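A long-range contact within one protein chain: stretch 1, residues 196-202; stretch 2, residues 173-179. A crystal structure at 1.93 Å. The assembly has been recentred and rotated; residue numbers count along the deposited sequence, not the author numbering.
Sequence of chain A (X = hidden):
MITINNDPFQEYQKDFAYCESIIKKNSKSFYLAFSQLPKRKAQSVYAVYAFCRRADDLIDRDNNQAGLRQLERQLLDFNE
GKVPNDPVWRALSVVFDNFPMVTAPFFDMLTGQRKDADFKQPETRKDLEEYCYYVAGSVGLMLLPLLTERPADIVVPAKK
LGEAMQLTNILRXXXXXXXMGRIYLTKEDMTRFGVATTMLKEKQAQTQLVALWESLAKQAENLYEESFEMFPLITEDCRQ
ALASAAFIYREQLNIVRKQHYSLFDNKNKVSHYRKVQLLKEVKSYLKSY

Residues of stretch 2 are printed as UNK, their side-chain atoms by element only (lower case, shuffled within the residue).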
# COMPACT_ATOMS: atom_id res chain seq x y z
N ALA A 196 21.05 -14.64 -10.77
CA ALA A 196 21.89 -13.61 -11.38
C ALA A 196 20.95 -12.55 -11.90
O ALA A 196 19.81 -12.86 -12.28
CB ALA A 196 22.69 -14.21 -12.54
N THR A 197 21.40 -11.30 -11.89
CA THR A 197 20.47 -10.21 -12.17
C THR A 197 20.00 -10.31 -13.62
O THR A 197 18.96 -9.79 -14.00
CB THR A 197 21.05 -8.81 -11.86
OG1 THR A 197 21.67 -8.27 -13.04
CG2 THR A 197 22.06 -8.85 -10.72
N THR A 198 20.75 -11.08 -14.41
CA THR A 198 20.39 -11.31 -15.79
C THR A 198 19.06 -12.06 -15.91
O THR A 198 18.31 -11.88 -16.86
CB THR A 198 21.52 -12.07 -16.50
OG1 THR A 198 21.61 -11.61 -17.85
CG2 THR A 198 21.27 -13.58 -16.48
N MET A 199 18.76 -12.88 -14.91
CA MET A 199 17.52 -13.63 -14.91
C MET A 199 16.29 -12.71 -14.79
O MET A 199 15.16 -13.16 -14.97
CB MET A 199 17.52 -14.63 -13.75
CG MET A 199 18.75 -15.51 -13.67
SD MET A 199 18.57 -16.79 -12.40
CE MET A 199 20.09 -17.71 -12.70
N LEU A 200 16.53 -11.45 -14.44
CA LEU A 200 15.46 -10.53 -14.08
C LEU A 200 14.83 -9.90 -15.32
O LEU A 200 13.82 -9.23 -15.22
CB LEU A 200 15.95 -9.42 -13.15
CG LEU A 200 16.54 -9.81 -11.79
CD1 LEU A 200 16.74 -8.55 -10.93
CD2 LEU A 200 15.66 -10.84 -11.08
N LYS A 201 15.43 -10.14 -16.48
CA LYS A 201 14.92 -9.54 -17.71
C LYS A 201 14.21 -10.54 -18.61
O LYS A 201 13.70 -10.17 -19.67
CB LYS A 201 16.02 -8.81 -18.49
CG LYS A 201 17.25 -9.66 -18.82
CD LYS A 201 18.32 -8.83 -19.54
CE LYS A 201 19.14 -7.99 -18.57
NZ LYS A 201 19.69 -6.75 -19.20
N GLU A 202 14.10 -11.78 -18.15
CA GLU A 202 13.43 -12.84 -18.91
C GLU A 202 11.91 -12.83 -18.76
O GLU A 202 11.38 -12.23 -17.81
CB GLU A 202 14.03 -14.20 -18.55
CG GLU A 202 15.27 -14.53 -19.38
CD GLU A 202 16.34 -15.27 -18.59
OE1 GLU A 202 17.53 -14.92 -18.74
OE2 GLU A 202 15.97 -16.21 -17.85
N UNK A 173 6.11 -7.16 -9.79
CA UNK A 173 6.61 -6.19 -10.75
C UNK A 173 8.12 -6.35 -10.99
O UNK A 173 8.79 -5.41 -11.44
o UNK A 173 4.05 -5.03 -10.88
o UNK A 173 4.56 -3.35 -9.55
c UNK A 173 4.88 -4.36 -10.23
c UNK A 173 6.36 -4.75 -10.27
N UNK A 174 8.67 -7.54 -10.75
CA UNK A 174 10.11 -7.69 -10.83
C UNK A 174 10.68 -7.20 -12.18
O UNK A 174 11.67 -6.47 -12.22
c UNK A 174 10.54 -9.13 -10.56
c UNK A 174 10.22 -9.53 -9.12
c UNK A 174 12.02 -9.30 -10.87
N UNK A 175 10.04 -7.59 -13.28
CA UNK A 175 10.59 -7.27 -14.60
C UNK A 175 10.55 -5.79 -14.96
O UNK A 175 11.56 -5.23 -15.43
N UNK A 176 9.39 -5.18 -14.78
CA UNK A 176 9.19 -3.75 -15.03
C UNK A 176 10.11 -2.93 -14.13
O UNK A 176 10.75 -1.98 -14.59
o UNK A 176 4.78 -3.80 -15.13
o UNK A 176 5.25 -4.77 -17.04
c UNK A 176 5.56 -4.00 -16.09
c UNK A 176 7.72 -3.34 -14.82
c UNK A 176 6.89 -3.25 -16.13
N UNK A 177 10.28 -3.37 -12.88
CA UNK A 177 11.18 -2.66 -11.95
C UNK A 177 12.62 -2.68 -12.48
O UNK A 177 13.29 -1.64 -12.56
c UNK A 177 9.91 -2.83 -9.76
o UNK A 177 9.57 -3.48 -8.74
o UNK A 177 9.27 -1.85 -10.17
c UNK A 177 11.13 -3.28 -10.56
N UNK A 178 13.10 -3.87 -12.82
CA UNK A 178 14.47 -4.01 -13.29
C UNK A 178 14.71 -3.14 -14.52
O UNK A 178 15.79 -2.56 -14.68
c UNK A 178 18.91 -5.87 -14.84
c UNK A 178 17.91 -6.00 -15.77
c UNK A 178 16.60 -5.87 -15.37
c UNK A 178 16.26 -5.62 -14.05
c UNK A 178 17.29 -5.48 -13.13
c UNK A 178 18.61 -5.61 -13.52
c UNK A 178 14.82 -5.46 -13.62
o UNK A 178 20.23 -6.00 -15.23
N UNK A 179 13.73 -3.14 -15.43
CA UNK A 179 13.80 -2.32 -16.64
C UNK A 179 14.07 -0.88 -16.27
O UNK A 179 14.67 -0.14 -17.05
n UNK A 179 11.04 -4.01 -20.33
c UNK A 179 12.26 -3.54 -18.29
o UNK A 179 10.02 -2.78 -18.74
c UNK A 179 11.01 -3.40 -19.15
c UNK A 179 12.47 -2.35 -17.38

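Position 173 has four side-chain atoms, two carbons and two oxygens. The second carbon carries both oxygens, so this is a short carboxylate. It lies out of reach of stretch 1. Two carbons ending in a carboxylate make it Asp-173. It sits at the N-cap position, but its side chain makes no capping bond. Both carboxylate oxygens are hydrogen-bonded just outside the two stretches.

Position 174 has three side-chain carbons. The first carries the other two, so the branch is at CB itself. There is no oxygen, which rules out threonine. CA to CB points toward stretch 1, and one methyl lies near the side chain of Leu-200. This is Val-174. Its CG1 is 4.0 Å from CD2 of Leu-200, an apolar contact between buried side chains.

Position 175 has backbone atoms only. With no CB, it is Gly-175. Its CA and CA of Lys-201, 5.8 Å apart, are the nearest CA pair across the stretches. The CA of Gly-175 also lies 3.8 Å from O of Leu-200. That carbonyl oxygen is buried by the contact and has no hydrogen-bond partner in the model.

Position 176 has three carbons in a row, the third carrying two oxygens. CA to CB points away from stretch 1, and nothing there is touched. The longer carboxylate chain identifies Glu-176. Its OE2 is hydrogen-bonded elsewhere in the structure.

Position 177 again shows two carbons, the second carrying two oxygens. The side chain is out of reach of stretch 1. It is Asp-177, and its backbone N bonds to O of Asp-173 at 2.9 Å within the helix.

Position 178 has one carbon, then a ring of six carbons bearing an oxygen. CA to CB points toward stretch 1, and the ring reaches Thr-197, Leu-200 and Lys-201. A phenol ring means Tyr-178. CB of Leu-200 lies over one face, 4.2 Å from the centroid of the Tyr-178 ring, in a CH-pi contact. CD1 of Leu-200 is 3.8 Å from CD1 of Tyr-178. At the ring edge, CE of Lys-201 is 3.6 Å from CE2 of Tyr-178. OG1 of Thr-197 gives a weak hydrogen bond to OH of Tyr-178, at 3.5 Å.

Position 179 has three carbons, the third carrying one oxygen and one nitrogen. CA to CB points sideways, and the side chain makes no contact with stretch 1. This primary amide at the end of a three-carbon chain is Gln-179.

The contact joins a helical segment to a short 3-10 segment. Val-174 and Tyr-178 are four residues apart, about one helical turn, so both can meet Leu-200. Between them in sequence, the CA of Gly-175 lies beside the backbone carbonyl of Leu-200. Most of the hold is apolar packing around Leu-200 and the Tyr-178 ring. The weak bond from Thr-197 adds one polar link, through a threonine that is itself exposed.

Stretch 2, residues 173-179: DVGEDYQ
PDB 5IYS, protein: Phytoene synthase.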